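Nucleoprotein (PDB 3OV9) encapsidates the viral genomic RNA, assembling into ring-shaped hexamers that shield it from nucleases and give a template for transcription and replication. Local coordinates at residues Asp53-Ile58 against Ala112-Gln117. Residues are numbered along the deposited sequence; the frame is centred on the assembly and turned at random.
Sequences DAKKMI and AGWTCQ
With chi1 of Trp-114 at -168°, CG lies opposite the backbone N and the indole reaches from helix 112-122 to Lys-55 and Ile-58 of helix 50-63. Lys-55 crosses the ring at about a right angle: its CG stands over one face of the six-membered ring, 3.9 Å from the centroid, in a CH-pi contact, and CD is 3.5 Å from CZ2 of Trp-114. Ile-58 meets the other end of the benzene ring, with CG2 in plane at the edge, 3.9 Å from CZ3 of Trp-114; CD1, set obliquely to the ring, is 3.8 Å from CE3 of Trp-114. Both methyls also lie 3.6 Å from OG1 of Thr-115, whose hydroxyl proton is shared between the carbonyl oxygens of Ala-108, the stronger partner, and Leu-111. The segment axes approach to 10.8 Å at 50°, a separation bridged by the indole. Phe-11 of a neighbouring subunit packs edge-to-face with Trp-114 and also touches Lys-55; helix 50-63 lies in the region essential for oligomerization. Between the two segments the contact is apolar, while NE1 makes a weak hydrogen bond to Ala-15 O of that neighbour, consistent with this tryptophan joining the subunit's interior to the hexamer interface.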
loop_
_atom_site.group_PDB
_atom_site.type_symbol
_atom_site.label_atom_id
_atom_site.label_comp_id
_atom_site.label_asym_id
_atom_site.label_seq_id
_atom_site.Cartn_x
_atom_site.Cartn_y
_atom_site.Cartn_z
ATOM N N ASP A 53 0.011 1.184 47.526
ATOM C CA ASP A 53 0.255 0.612 46.201
ATOM C C ASP A 53 -0.600 1.277 45.121
ATOM O O ASP A 53 -0.118 1.520 44.017
ATOM C CB ASP A 53 0.036 -0.908 46.198
ATOM C CG ASP A 53 1.154 -1.672 46.897
ATOM O OD1 ASP A 53 2.214 -1.075 47.188
ATOM O OD2 ASP A 53 0.976 -2.883 47.152
ATOM N N ALA A 54 -1.863 1.565 45.446
ATOM C CA ALA A 54 -2.762 2.253 44.516
ATOM C C ALA A 54 -2.245 3.643 44.138
ATOM O O ALA A 54 -2.308 4.035 42.972
ATOM C CB ALA A 54 -4.171 2.344 45.093
ATOM N N LYS A 55 -1.730 4.374 45.126
ATOM C CA LYS A 55 -1.159 5.699 44.883
ATOM C C LYS A 55 0.047 5.603 43.951
ATOM O O LYS A 55 0.170 6.389 43.008
ATOM C CB LYS A 55 -0.782 6.385 46.197
ATOM C CG LYS A 55 -1.976 6.824 47.045
ATOM C CD LYS A 55 -1.553 7.715 48.212
ATOM C CE LYS A 55 -0.874 6.931 49.322
ATOM N NZ LYS A 55 -0.151 7.822 50.272
ATOM N N LYS A 56 0.918 4.625 44.206
ATOM C CA LYS A 56 2.078 4.363 43.345
ATOM C C LYS A 56 1.638 4.073 41.917
ATOM O O LYS A 56 2.202 4.610 40.966
ATOM C CB LYS A 56 2.893 3.173 43.856
ATOM C CG LYS A 56 3.669 3.423 45.126
ATOM C CD LYS A 56 4.678 2.314 45.362
ATOM C CE LYS A 56 5.229 2.355 46.772
ATOM N NZ LYS A 56 6.170 1.227 47.018
ATOM N N MET A 57 0.621 3.221 41.782
ATOM C CA MET A 57 0.110 2.828 40.474
ATOM C C MET A 57 -0.522 3.996 39.713
ATOM O O MET A 57 -0.446 4.051 38.485
ATOM C CB MET A 57 -0.862 1.645 40.597
ATOM C CG MET A 57 -0.152 0.314 40.849
ATOM S SD MET A 57 -1.228 -1.140 40.879
ATOM C CE MET A 57 -1.873 -1.044 42.544
ATOM N N ILE A 58 -1.130 4.930 40.443
ATOM C CA ILE A 58 -1.696 6.134 39.831
ATOM C C ILE A 58 -0.583 7.057 39.312
ATOM O O ILE A 58 -0.659 7.548 38.183
ATOM C CB ILE A 58 -2.675 6.871 40.788
ATOM C CG1 ILE A 58 -3.928 6.011 41.013
ATOM C CG2 ILE A 58 -3.070 8.244 40.223
ATOM C CD1 ILE A 58 -4.805 6.452 42.175
ATOM N N ALA A 112 -10.585 8.296 41.021
ATOM C CA ALA A 112 -10.449 9.606 40.371
ATOM C C ALA A 112 -10.405 10.806 41.319
ATOM O O ALA A 112 -9.772 11.822 41.020
ATOM C CB ALA A 112 -11.540 9.796 39.325
ATOM N N GLY A 113 -11.079 10.690 42.459
ATOM C CA GLY A 113 -11.061 11.743 43.469
ATOM C C GLY A 113 -9.657 12.090 43.921
ATOM O O GLY A 113 -9.342 13.263 44.124
ATOM N N TRP A 114 -8.813 11.069 44.063
ATOM C CA TRP A 114 -7.413 11.280 44.428
ATOM C C TRP A 114 -6.563 11.600 43.195
ATOM O O TRP A 114 -5.728 12.500 43.237
ATOM C CB TRP A 114 -6.850 10.073 45.184
ATOM C CG TRP A 114 -5.515 10.336 45.847
ATOM C CD1 TRP A 114 -5.306 10.829 47.105
ATOM C CD2 TRP A 114 -4.213 10.114 45.282
ATOM N NE1 TRP A 114 -3.955 10.927 47.360
ATOM C CE2 TRP A 114 -3.264 10.496 46.257
ATOM C CE3 TRP A 114 -3.758 9.626 44.050
ATOM C CZ2 TRP A 114 -1.883 10.411 46.034
ATOM C CZ3 TRP A 114 -2.386 9.541 43.828
ATOM C CH2 TRP A 114 -1.467 9.928 44.821
ATOM N N THR A 115 -6.799 10.873 42.102
ATOM C CA THR A 115 -6.085 11.081 40.838
ATOM C C THR A 115 -6.109 12.541 40.393
ATOM O O THR A 115 -5.070 13.106 40.036
ATOM C CB THR A 115 -6.668 10.190 39.710
ATOM O OG1 THR A 115 -6.648 8.820 40.124
ATOM C CG2 THR A 115 -5.871 10.339 38.407
ATOM N N CYS A 116 -7.290 13.155 40.434
ATOM C CA CYS A 116 -7.444 14.527 39.956
ATOM C C CYS A 116 -6.690 15.536 40.821
ATOM O O CYS A 116 -6.192 16.539 40.309
ATOM C CB CYS A 116 -8.919 14.904 39.836
ATOM S SG CYS A 116 -9.771 13.983 38.544
ATOM N N GLN A 117 -6.613 15.256 42.121
ATOM C CA GLN A 117 -5.820 16.056 43.050
ATOM C C GLN A 117 -4.330 15.901 42.785
ATOM O O GLN A 117 -3.575 16.875 42.876
ATOM C CB GLN A 117 -6.100 15.642 44.492
ATOM C CG GLN A 117 -7.484 15.971 44.996
ATOM C CD GLN A 117 -7.664 15.529 46.426
ATOM O OE1 GLN A 117 -7.055 16.088 47.343
ATOM N NE2 GLN A 117 -8.495 14.510 46.630
#